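Local structure of flagellar biosynthetic protein FlhB (Shewanella putrefaciens CN-32, 6Z0W) at residues Ile64-Thr77 with Pro113-Leu126. The protein is probably required to form the flagellar rod, with this cytoplasmic domain forming part of the type III export apparatus that secretes flagellar proteins. Sequence-based numbering, arbitrary orientation.
Sequences IVSAPPLARAIYHT and PIPIPLNQPIPDDL
Val-65 and Ile-114 pair as neighbours in parallel strands, where the proline-rich C-terminal tail of the FlhB cytoplasmic domain adds an edge strand to its mixed sheet. Three backbone bonds fix the register. Ile-114 N donates to Ile-64 O, Ser-66 N to Ile-114 O at 2.7 Å, and Ile-116 N to Ser-66 O. Pro-113 and Pro-115 have no N-H to give, which fits their alternation with the bonded isoleucines. CG1 of Ile-116 lies obliquely against Val-65 CB at 3.8 Å, and Tyr-98 of helix 89-100 packs on both residues. At the start of the strand pair, the Pro-113 ring sits against Ile-64 CG2. With chi1 at -57°, Ile-64 sets CG1 on the backbone N side and holds CG2 against the ring.

Past the strand, the tail runs along helix 68-77. Leu-118 straddles its first turn with two methyls. CD1 meets the Pro-69 ring, and CD2 meets Leu-70 CB. Ile-122 points at the same turn. Its CD1 lies 3.8 Å from Pro-69 CB and meets Leu-70 CD1, with the two side chains about perpendicular. Its other branch, CG2, reaches Ala-73 CB at 3.9 Å. Farther on, Leu-126 CD2 meets Thr-77 CG2 at 4.2 Å, again nearly at a right angle. With chi1 at 67°, Thr-77 turns this methyl to the tail and its OG1 back to Ala-73 O, 2.6 Å away. A glycine at Thr-77 would probably leave Leu-126 CD2 without its methyl partner and Ala-73 O without this hydroxyl bond. One water joins the ends: it donates to Leu-126 O at 2.9 Å and lies in the ring plane of His-76, 3.2 Å from ND1.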
loop_
_atom_site.group_PDB
_atom_site.type_symbol
_atom_site.label_atom_id
_atom_site.label_comp_id
_atom_site.label_asym_id
_atom_site.label_seq_id
_atom_site.Cartn_x
_atom_site.Cartn_y
_atom_site.Cartn_z
ATOM N N ILE A 64 2.301 0.238 -9.340
ATOM C CA ILE A 64 1.178 -0.408 -8.687
ATOM C C ILE A 64 1.516 -1.890 -8.622
ATOM O O ILE A 64 1.781 -2.512 -9.658
ATOM C CB ILE A 64 -0.123 -0.198 -9.469
ATOM C CG1 ILE A 64 -0.413 1.300 -9.657
ATOM C CG2 ILE A 64 -1.250 -0.965 -8.780
ATOM C CD1 ILE A 64 -1.522 1.580 -10.655
ATOM N N VAL A 65 1.544 -2.470 -7.428
ATOM C CA VAL A 65 1.915 -3.877 -7.327
ATOM C C VAL A 65 0.837 -4.614 -6.552
ATOM O O VAL A 65 0.268 -4.076 -5.596
ATOM C CB VAL A 65 3.314 -4.083 -6.707
ATOM C CG1 VAL A 65 4.299 -3.068 -7.296
ATOM C CG2 VAL A 65 3.284 -3.947 -5.212
ATOM N N SER A 66 0.528 -5.831 -6.999
ATOM C CA SER A 66 -0.493 -6.651 -6.367
ATOM C C SER A 66 0.176 -7.607 -5.388
ATOM O O SER A 66 0.904 -8.523 -5.799
ATOM C CB SER A 66 -1.313 -7.431 -7.385
ATOM O OG SER A 66 -2.232 -8.248 -6.675
ATOM N N ALA A 67 -0.111 -7.409 -4.101
ATOM C CA ALA A 67 0.225 -8.372 -3.052
ATOM C C ALA A 67 -0.949 -8.367 -2.080
ATOM O O ALA A 67 -0.939 -7.629 -1.093
ATOM C CB ALA A 67 1.546 -8.010 -2.360
ATOM N N PRO A 68 -1.987 -9.167 -2.347
ATOM C CA PRO A 68 -3.319 -8.979 -1.688
ATOM C C PRO A 68 -3.259 -8.969 -0.164
ATOM O O PRO A 68 -3.896 -8.108 0.461
ATOM C CB PRO A 68 -4.149 -10.177 -2.210
ATOM C CG PRO A 68 -3.529 -10.492 -3.553
ATOM C CD PRO A 68 -2.047 -10.152 -3.452
ATOM N N PRO A 69 -2.553 -9.912 0.480
ATOM C CA PRO A 69 -2.530 -9.897 1.950
ATOM C C PRO A 69 -1.820 -8.694 2.527
ATOM O O PRO A 69 -2.139 -8.285 3.651
ATOM C CB PRO A 69 -1.791 -11.198 2.307
ATOM C CG PRO A 69 -1.922 -12.062 1.102
ATOM C CD PRO A 69 -1.827 -11.090 -0.038
ATOM N N LEU A 70 -0.827 -8.153 1.811
ATOM C CA LEU A 70 -0.118 -6.962 2.285
ATOM C C LEU A 70 -0.984 -5.721 2.132
ATOM O O LEU A 70 -1.088 -4.905 3.063
ATOM C CB LEU A 70 1.202 -6.796 1.516
ATOM C CG LEU A 70 2.110 -5.685 2.023
ATOM C CD1 LEU A 70 2.442 -5.964 3.508
ATOM C CD2 LEU A 70 3.416 -5.620 1.191
ATOM N N ALA A 71 -1.588 -5.556 0.947
ATOM C CA ALA A 71 -2.545 -4.470 0.727
ATOM C C ALA A 71 -3.607 -4.441 1.818
ATOM O O ALA A 71 -3.881 -3.383 2.395
ATOM C CB ALA A 71 -3.206 -4.607 -0.653
ATOM N N ARG A 72 -4.212 -5.600 2.118
ATOM C CA ARG A 72 -5.279 -5.655 3.127
ATOM C C ARG A 72 -4.735 -5.386 4.534
ATOM O O ARG A 72 -5.342 -4.633 5.316
ATOM C CB ARG A 72 -5.988 -7.019 3.094
ATOM C CG ARG A 72 -6.808 -7.284 1.840
ATOM C CD ARG A 72 -7.817 -8.434 2.020
ATOM N NE ARG A 72 -7.199 -9.617 2.619
ATOM C CZ ARG A 72 -6.627 -10.597 1.925
ATOM N NH1 ARG A 72 -6.626 -10.547 0.599
ATOM N NH2 ARG A 72 -6.086 -11.637 2.556
ATOM N N ALA A 73 -3.598 -5.997 4.873
ATOM C CA ALA A 73 -3.022 -5.785 6.198
ATOM C C ALA A 73 -2.641 -4.320 6.417
ATOM O O ALA A 73 -2.875 -3.764 7.498
ATOM C CB ALA A 73 -1.818 -6.690 6.388
ATOM N N ILE A 74 -2.073 -3.669 5.401
ATOM C CA ILE A 74 -1.772 -2.244 5.526
ATOM C C ILE A 74 -3.054 -1.454 5.756
ATOM O O ILE A 74 -3.151 -0.651 6.689
ATOM C CB ILE A 74 -1.035 -1.725 4.281
ATOM C CG1 ILE A 74 0.361 -2.307 4.157
ATOM C CG2 ILE A 74 -0.917 -0.212 4.342
ATOM C CD1 ILE A 74 0.941 -2.079 2.787
ATOM N N TYR A 75 -4.050 -1.659 4.888
ATOM C CA TYR A 75 -5.294 -0.900 4.980
ATOM C C TYR A 75 -5.905 -1.003 6.377
ATOM O O TYR A 75 -6.306 0.014 6.966
ATOM C CB TYR A 75 -6.285 -1.392 3.921
ATOM C CG TYR A 75 -7.542 -0.544 3.833
ATOM C CD1 TYR A 75 -7.647 0.465 2.888
ATOM C CD2 TYR A 75 -8.611 -0.738 4.716
ATOM C CE1 TYR A 75 -8.777 1.256 2.807
ATOM C CE2 TYR A 75 -9.766 0.052 4.640
ATOM C CZ TYR A 75 -9.840 1.045 3.684
ATOM O OH TYR A 75 -10.956 1.851 3.573
ATOM N N HIS A 76 -5.939 -2.221 6.934
ATOM C CA HIS A 76 -6.627 -2.480 8.198
ATOM C C HIS A 76 -5.897 -1.936 9.408
ATOM O O HIS A 76 -6.537 -1.760 10.451
ATOM C CB HIS A 76 -6.833 -3.977 8.401
ATOM C CG HIS A 76 -7.766 -4.588 7.412
ATOM N ND1 HIS A 76 -7.595 -5.865 6.920
ATOM C CD2 HIS A 76 -8.875 -4.097 6.818
ATOM C CE1 HIS A 76 -8.562 -6.134 6.066
ATOM N NE2 HIS A 76 -9.350 -5.078 5.985
ATOM N N THR A 77 -4.588 -1.668 9.290
ATOM C CA THR A 77 -3.718 -1.398 10.428
ATOM C C THR A 77 -3.077 -0.010 10.410
ATOM O O THR A 77 -2.340 0.324 11.348
ATOM C CB THR A 77 -2.594 -2.439 10.487
ATOM O OG1 THR A 77 -1.730 -2.274 9.353
ATOM C CG2 THR A 77 -3.138 -3.859 10.520
ATOM N N PRO A 113 -1.561 -4.497 -12.473
ATOM C CA PRO A 113 -0.559 -4.409 -11.406
ATOM C C PRO A 113 0.468 -5.521 -11.514
ATOM O O PRO A 113 0.184 -6.612 -12.009
ATOM C CB PRO A 113 -1.392 -4.555 -10.130
ATOM C CG PRO A 113 -2.731 -4.081 -10.507
ATOM C CD PRO A 113 -2.932 -4.487 -11.939
ATOM N N ILE A 114 1.673 -5.229 -11.040
ATOM C CA ILE A 114 2.751 -6.209 -10.984
ATOM C C ILE A 114 2.488 -7.164 -9.824
ATOM O O ILE A 114 2.390 -6.734 -8.665
ATOM C CB ILE A 114 4.117 -5.517 -10.843
ATOM C CG1 ILE A 114 4.254 -4.422 -11.909
ATOM C CG2 ILE A 114 5.218 -6.533 -10.962
ATOM C CD1 ILE A 114 5.151 -3.223 -11.515
ATOM N N PRO A 115 2.365 -8.464 -10.080
ATOM C CA PRO A 115 2.210 -9.422 -8.978
ATOM C C PRO A 115 3.559 -9.655 -8.317
ATOM O O PRO A 115 4.524 -10.039 -8.979
ATOM C CB PRO A 115 1.695 -10.687 -9.677
ATOM C CG PRO A 115 1.456 -10.295 -11.142
ATOM C CD PRO A 115 2.352 -9.122 -11.395
ATOM N N ILE A 116 3.641 -9.392 -7.020
ATOM C CA ILE A 116 4.868 -9.612 -6.269
ATOM C C ILE A 116 4.575 -10.647 -5.194
ATOM O O ILE A 116 3.701 -10.425 -4.345
ATOM C CB ILE A 116 5.422 -8.329 -5.630
ATOM C CG1 ILE A 116 5.430 -7.180 -6.633
ATOM C CG2 ILE A 116 6.826 -8.579 -5.125
ATOM C CD1 ILE A 116 6.437 -7.333 -7.740
ATOM N N PRO A 117 5.264 -11.778 -5.188
ATOM C CA PRO A 117 5.094 -12.723 -4.089
ATOM C C PRO A 117 5.656 -12.131 -2.811
ATOM O O PRO A 117 6.695 -11.462 -2.821
ATOM C CB PRO A 117 5.892 -13.954 -4.539
ATOM C CG PRO A 117 6.221 -13.711 -6.003
ATOM C CD PRO A 117 6.287 -12.224 -6.144
ATOM N N LEU A 118 4.937 -12.355 -1.715
ATOM C CA LEU A 118 5.471 -12.051 -0.401
ATOM C C LEU A 118 6.554 -13.060 -0.044
ATOM O O LEU A 118 6.589 -14.181 -0.555
ATOM C CB LEU A 118 4.360 -12.060 0.649
ATOM C CG LEU A 118 3.269 -11.001 0.433
ATOM C CD1 LEU A 118 2.063 -11.259 1.311
ATOM C CD2 LEU A 118 3.843 -9.602 0.682
ATOM N N ASN A 119 7.456 -12.655 0.833
ATOM C CA ASN A 119 8.614 -13.480 1.117
ATOM C C ASN A 119 8.516 -14.139 2.474
ATOM O O ASN A 119 9.379 -14.948 2.830
ATOM C CB ASN A 119 9.868 -12.625 0.962
ATOM C CG ASN A 119 9.978 -12.080 -0.429
ATOM O OD1 ASN A 119 9.911 -12.854 -1.392
ATOM N ND2 ASN A 119 10.049 -10.756 -0.567
ATOM N N GLN A 120 7.438 -13.863 3.191
ATOM C CA GLN A 120 7.172 -14.413 4.509
ATOM C C GLN A 120 5.699 -14.180 4.791
ATOM O O GLN A 120 5.033 -13.442 4.058
ATOM C CB GLN A 120 8.043 -13.740 5.579
ATOM C CG GLN A 120 7.761 -12.252 5.720
ATOM C CD GLN A 120 8.781 -11.558 6.612
ATOM O OE1 GLN A 120 9.598 -10.781 6.133
ATOM N NE2 GLN A 120 8.721 -11.823 7.905
ATOM N N PRO A 121 5.160 -14.782 5.839
ATOM C CA PRO A 121 3.748 -14.563 6.147
ATOM C C PRO A 121 3.509 -13.170 6.698
ATOM O O PRO A 121 4.391 -12.514 7.256
ATOM C CB PRO A 121 3.442 -15.634 7.197
ATOM C CG PRO A 121 4.547 -16.658 7.036
ATOM C CD PRO A 121 5.743 -15.825 6.698
ATOM N N ILE A 122 2.299 -12.692 6.508
ATOM C CA ILE A 122 1.879 -11.524 7.271
ATOM C C ILE A 122 1.465 -11.984 8.668
ATOM O O ILE A 122 0.779 -13.009 8.791
ATOM C CB ILE A 122 0.767 -10.780 6.550
ATOM C CG1 ILE A 122 1.472 -9.779 5.620
ATOM C CG2 ILE A 122 -0.123 -10.014 7.513
ATOM C CD1 ILE A 122 0.668 -9.317 4.551
ATOM N N PRO A 123 1.941 -11.312 9.722
ATOM C CA PRO A 123 1.723 -11.810 11.085
ATOM C C PRO A 123 0.240 -12.003 11.384
ATOM O O PRO A 123 -0.621 -11.260 10.908
ATOM C CB PRO A 123 2.329 -10.704 11.959
ATOM C CG PRO A 123 3.384 -10.089 11.098
ATOM C CD PRO A 123 2.848 -10.149 9.691
ATOM N N ASP A 124 -0.050 -13.037 12.178
ATOM C CA ASP A 124 -1.436 -13.351 12.507
ATOM C C ASP A 124 -2.146 -12.161 13.129
ATOM O O ASP A 124 -3.332 -11.929 12.852
ATOM C CB ASP A 124 -1.497 -14.560 13.440
ATOM C CG ASP A 124 -1.328 -15.860 12.692
ATOM O OD1 ASP A 124 -1.217 -15.816 11.445
ATOM O OD2 ASP A 124 -1.313 -16.917 13.339
ATOM N N ASP A 125 -1.439 -11.384 13.963
ATOM C CA ASP A 125 -2.126 -10.309 14.656
ATOM C C ASP A 125 -2.532 -9.176 13.720
ATOM O O ASP A 125 -3.368 -8.349 14.103
ATOM C CB ASP A 125 -1.291 -9.792 15.856
ATOM C CG ASP A 125 0.058 -9.151 15.466
ATOM O OD1 ASP A 125 0.550 -9.283 14.329
ATOM O OD2 ASP A 125 0.642 -8.511 16.359
ATOM N N LEU A 126 -2.009 -9.145 12.496
ATOM C CA LEU A 126 -2.376 -8.126 11.527
ATOM C C LEU A 126 -3.353 -8.666 10.473
ATOM O O LEU A 126 -3.723 -7.940 9.546
ATOM C CB LEU A 126 -1.111 -7.540 10.877
ATOM C CG LEU A 126 0.054 -7.079 11.782
ATOM C CD1 LEU A 126 1.207 -6.527 10.984
ATOM C CD2 LEU A 126 -0.367 -6.031 12.809
HETATM O O HOH W 1 -5.286 -8.112 7.135
#